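Side-chain contacts in uncharacterized conserved protein (Geobacillus kaustophilus, PDB 2R5X), which is of unknown function but belongs to the YugN-like family, as a single-chain protein in which helices pack against an antiparallel sheet: residues 8-13 against 114-119; 18-23 against 71-76. The protein carries 1 engineered substitution. All blocks are in the same frame, centred on the assembly; numbering follows the deposited sequence. Where two conformers were deposited one is given.

Contact 1: 8-13 against 114-119; sequences TGLENQ and SELEKI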
# COMPACT_ATOMS: atom_id res chain seq x y z
N THR A 8 -1.87 11.48 3.07
CA THR A 8 -2.62 10.40 3.70
C THR A 8 -2.24 10.27 5.19
O THR A 8 -2.98 9.69 5.98
CB THR A 8 -2.34 9.04 3.03
OG1 THR A 8 -0.95 8.71 3.19
CG2 THR A 8 -2.72 9.06 1.53
N GLY A 9 -1.07 10.79 5.54
CA GLY A 9 -0.53 10.66 6.89
C GLY A 9 0.31 9.41 7.14
O GLY A 9 0.86 9.24 8.23
N LEU A 10 0.40 8.55 6.13
CA LEU A 10 1.02 7.22 6.30
C LEU A 10 2.52 7.27 6.52
O LEU A 10 3.07 6.44 7.25
CB LEU A 10 0.67 6.30 5.11
CG LEU A 10 -0.81 5.90 4.99
CD1 LEU A 10 -1.04 4.95 3.82
CD2 LEU A 10 -1.30 5.28 6.27
N GLU A 11 3.18 8.26 5.93
CA GLU A 11 4.63 8.38 5.99
C GLU A 11 5.14 8.91 7.33
O GLU A 11 6.35 9.03 7.54
CB GLU A 11 5.15 9.30 4.86
CG GLU A 11 4.60 9.02 3.45
CD GLU A 11 3.41 9.91 3.08
OE1 GLU A 11 2.53 10.13 3.93
OE2 GLU A 11 3.36 10.37 1.93
N ASN A 12 4.21 9.24 8.24
CA ASN A 12 4.54 9.93 9.49
C ASN A 12 4.64 9.04 10.73
O ASN A 12 5.01 9.51 11.81
CB ASN A 12 3.53 11.07 9.76
CG ASN A 12 3.53 12.13 8.67
OD1 ASN A 12 4.56 12.45 8.09
ND2 ASN A 12 2.35 12.69 8.40
N GLN A 13 4.31 7.76 10.58
CA GLN A 13 4.43 6.81 11.68
C GLN A 13 4.88 5.42 11.23
O GLN A 13 4.67 5.02 10.08
CB GLN A 13 3.14 6.76 12.52
CG GLN A 13 2.10 5.71 12.10
CD GLN A 13 1.45 6.02 10.76
OE1 GLN A 13 0.74 7.01 10.61
NE2 GLN A 13 1.70 5.16 9.78
N SER A 114 -6.67 4.90 9.36
CA SER A 114 -7.56 4.72 10.52
C SER A 114 -7.22 3.46 11.31
O SER A 114 -7.20 3.48 12.54
CB SER A 114 -9.02 4.67 10.07
OG SER A 114 -9.90 4.44 11.16
N GLU A 115 -6.95 2.36 10.59
CA GLU A 115 -6.56 1.10 11.23
C GLU A 115 -5.20 1.19 11.92
O GLU A 115 -5.00 0.57 12.97
CB GLU A 115 -6.57 -0.07 10.23
CG GLU A 115 -7.96 -0.52 9.76
CD GLU A 115 -8.95 -0.72 10.90
OE1 GLU A 115 -8.76 -1.64 11.72
OE2 GLU A 115 -9.93 0.06 10.97
N LEU A 116 -4.27 1.95 11.35
CA LEU A 116 -2.95 2.13 11.96
C LEU A 116 -3.01 3.02 13.20
O LEU A 116 -2.27 2.80 14.16
CB LEU A 116 -1.93 2.67 10.94
CG LEU A 116 -1.50 1.77 9.77
CD1 LEU A 116 -0.72 2.58 8.76
CD2 LEU A 116 -0.68 0.56 10.21
N GLU A 117 -3.90 4.01 13.17
CA GLU A 117 -4.13 4.91 14.31
C GLU A 117 -4.73 4.20 15.53
O GLU A 117 -4.50 4.62 16.67
CB GLU A 117 -5.04 6.08 13.90
CG GLU A 117 -4.33 7.21 13.15
CD GLU A 117 -3.30 7.95 14.00
OE1 GLU A 117 -3.56 8.20 15.19
OE2 GLU A 117 -2.22 8.30 13.46
N LYS A 118 -5.46 3.11 15.28
CA LYS A 118 -6.13 2.34 16.34
C LYS A 118 -5.17 1.50 17.18
O LYS A 118 -5.52 1.07 18.28
CB LYS A 118 -7.20 1.43 15.74
CG LYS A 118 -8.46 2.15 15.35
CD LYS A 118 -9.37 1.23 14.56
CE LYS A 118 -10.67 1.92 14.23
NZ LYS A 118 -11.50 1.09 13.35
N ILE A 119 -3.98 1.25 16.65
CA ILE A 119 -3.00 0.40 17.34
C ILE A 119 -1.70 1.16 17.63
O ILE A 119 -0.72 0.56 18.08
CB ILE A 119 -2.68 -0.88 16.53
CG1 ILE A 119 -2.15 -0.52 15.13
CG2 ILE A 119 -3.90 -1.79 16.44
CD1 ILE A 119 -1.29 -1.59 14.51
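Leu-116 shows how one branched side chain on a helix can hold a neighbouring loop. Its CB points from helix 99-117 toward segment 8-13, in the loop between strands 3-4 and 14-16. Leu-116 CB itself is still 4.6 Å from Gln-13 NE2. With CG anti to the carbonyl carbon (chi1 -68°), the chain swings beside its own backbone N. Leu-116 CG is then 5.0 Å from Leu-10 CD2. Contact is made at the next atom. Leu-116 CD1 lies 3.7 Å from Leu-10 CD2 and equally 3.7 Å from Gln-13 NE2, so a single methyl meets an aliphatic branch and an amide nitrogen. Both partners approach it at about a right angle to the Leu-116 chain. The other branch, CD2, turns away from the loop toward helix 17-26, where Leu-116 also packs on Ile-23.

Gln-13 is bent at chi2 (-68°), which brings its NE2 back to 3.1 Å from Leu-10 O; its OE1 accepts a hydrogen bond from Lys-113, the lysine that also binds Gly-9 O. Gln-13 OE1 sits 4.3 Å from Glu-117 OE2, two acceptors that face the same lysine, although the Glu-117 ion pair is long and weak. Earlier in the loop, Thr-8 OG1 receives the backbone N-H of Leu-10 at 3.2 Å with an angle of 162°, fixing the chain just before the leucine that touches the helix. The buried part thus combines leucine methyls with the Gln-13 amide, while Glu-117 lies exposed at the margin. The loop is a connection between strands laid against the C-terminal part of a long helix, with an ST turn at Thr-8.

Contact 2: 18-23 against 71-76; sequences SRLDDI and ALIKLL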
# COMPACT_ATOMS: atom_id res chain seq x y z
N SER A 18 3.95 -7.60 11.31
CA SER A 18 2.84 -8.53 11.55
C SER A 18 1.50 -7.80 11.67
O SER A 18 0.48 -8.27 11.17
CB SER A 18 3.10 -9.35 12.82
OG SER A 18 3.27 -8.50 13.94
N ARG A 19 1.53 -6.64 12.32
CA ARG A 19 0.35 -5.80 12.47
C ARG A 19 -0.03 -5.13 11.15
O ARG A 19 -1.22 -4.98 10.86
CB ARG A 19 0.58 -4.76 13.57
CG ARG A 19 1.01 -5.37 14.90
CD ARG A 19 0.87 -4.39 16.05
NE ARG A 19 1.33 -4.98 17.31
CZ ARG A 19 1.14 -4.44 18.51
NH1 ARG A 19 0.48 -3.29 18.64
NH2 ARG A 19 1.60 -5.06 19.59
N LEU A 20 0.97 -4.76 10.36
CA LEU A 20 0.75 -4.20 9.03
C LEU A 20 0.11 -5.23 8.09
O LEU A 20 -0.89 -4.94 7.43
CB LEU A 20 2.05 -3.64 8.43
CG LEU A 20 1.94 -2.99 7.04
CD1 LEU A 20 0.97 -1.81 7.05
CD2 LEU A 20 3.30 -2.56 6.53
N ASP A 21 0.71 -6.43 8.06
CA ASP A 21 0.22 -7.57 7.29
C ASP A 21 -1.25 -7.90 7.52
O ASP A 21 -2.00 -8.12 6.57
CB ASP A 21 1.07 -8.82 7.58
CG ASP A 21 2.28 -8.95 6.68
OD1 ASP A 21 2.22 -8.55 5.50
OD2 ASP A 21 3.31 -9.48 7.15
N ASP A 22 -1.65 -7.95 8.80
CA ASP A 22 -3.04 -8.22 9.16
C ASP A 22 -3.97 -7.15 8.59
O ASP A 22 -5.00 -7.48 8.01
CB ASP A 22 -3.18 -8.32 10.68
CG ASP A 22 -2.74 -9.68 11.22
OD1 ASP A 22 -3.05 -10.71 10.59
OD2 ASP A 22 -2.09 -9.71 12.29
N ILE A 23 -3.59 -5.88 8.76
CA ILE A 23 -4.37 -4.75 8.27
C ILE A 23 -4.54 -4.78 6.75
O ILE A 23 -5.65 -4.65 6.25
CB ILE A 23 -3.76 -3.39 8.75
CG1 ILE A 23 -4.04 -3.21 10.25
CG2 ILE A 23 -4.33 -2.20 7.96
CD1 ILE A 23 -3.23 -2.13 10.91
N ALA A 71 9.48 -6.89 12.42
CA ALA A 71 10.25 -5.89 11.71
C ALA A 71 9.49 -4.59 11.91
O ALA A 71 8.27 -4.60 12.00
CB ALA A 71 10.35 -6.23 10.24
N LEU A 72 10.21 -3.48 12.01
CA LEU A 72 9.54 -2.19 12.09
C LEU A 72 9.53 -1.57 10.70
O LEU A 72 10.57 -1.43 10.06
CB LEU A 72 10.22 -1.27 13.12
CG LEU A 72 9.41 -0.05 13.61
CD1 LEU A 72 8.21 -0.47 14.45
CD2 LEU A 72 10.30 0.90 14.39
N ILE A 73 8.33 -1.22 10.24
CA ILE A 73 8.13 -0.75 8.87
C ILE A 73 7.81 0.75 8.84
O ILE A 73 6.91 1.23 9.53
CB ILE A 73 7.01 -1.58 8.13
CG1 ILE A 73 7.31 -3.09 8.18
CG2 ILE A 73 6.80 -1.11 6.68
CD1 ILE A 73 8.68 -3.52 7.59
N LYS A 74 8.59 1.50 8.07
CA LYS A 74 8.27 2.90 7.79
C LYS A 74 7.66 2.99 6.39
O LYS A 74 8.32 2.69 5.39
CB LYS A 74 9.53 3.78 7.95
CG LYS A 74 9.29 5.30 7.94
CD LYS A 74 9.17 5.86 6.52
CE LYS A 74 8.98 7.35 6.49
NZ LYS A 74 8.51 7.78 5.15
N LEU A 75 6.40 3.42 6.31
CA LEU A 75 5.66 3.48 5.05
C LEU A 75 6.05 4.67 4.18
O LEU A 75 6.33 5.76 4.67
CB LEU A 75 4.15 3.51 5.31
CG LEU A 75 3.46 2.34 6.02
CD1 LEU A 75 2.03 2.71 6.29
CD2 LEU A 75 3.51 1.05 5.22
N LEU A 76 6.07 4.42 2.87
CA LEU A 76 6.38 5.43 1.88
C LEU A 76 5.09 5.97 1.27
O LEU A 76 4.01 5.53 1.62
CB LEU A 76 7.28 4.82 0.80
CG LEU A 76 8.60 4.21 1.29
CD1 LEU A 76 9.18 3.27 0.24
CD2 LEU A 76 9.63 5.28 1.66
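Leu-20 and the pair Ile-73 and Leu-75 illustrate helix-on-sheet packing in an α+β fold built on an antiparallel sheet, with helix 17-26 lying over one face of strand 71-84. Residues two apart on a strand point to the same side, and a single methyl uses this: Leu-20 CD2 is 3.8 Å from Ile-73 CG2 and also 3.8 Å from Leu-75 CD2. The chi1 of Leu-20, -178°, sets CG opposite its backbone N and extends the side chain outward from the helix to the sheet. It meets Ile-73 at about a right angle and crosses Leu-75 obliquely.

In the next shell, Tyr-42 touches Leu-20 and Val-40 touches Ile-73, so strand 39-48, which does not pair with 71-84, adds to the buried surround; Leu-75 also touches Val-57 and Leu-116. The helix is also tied at its polar side: Asp-21 forms a salt bridge with Arg-31 and a hydrogen bond with Tyr-42 OH. On the strand, Ile-73 bonds by backbone to Val-15 of strand 14-16, which leads directly into helix 17-26. On the strand's other face Lys-74 points away, and its NZ donates to Leu-75 O at 3.0 Å, tilted 31° from the carbonyl plane.

How the contacts relate
Both contacts are largely buried, yet they differ in chemistry. Contact 2 is wholly apolar across its segments, a helix seated on a sheet, whereas contact 1 is mixed: a leucine pair and an amide, with an exposed glutamate at its margin. Their centres are 10 Å apart and they share one hydrophobic region, since Leu-75 reaches Leu-116 through their CD1 atoms at 3.7 Å, and the CB of Leu-75 also lies 3.7 Å from Leu-10 O. Helix 17-26, helix 99-117 and the loop all meet Leu-75, so the two helices share one face of strand 71-84. Along the chain, contact 2 is nested within the span that contact 1 closes.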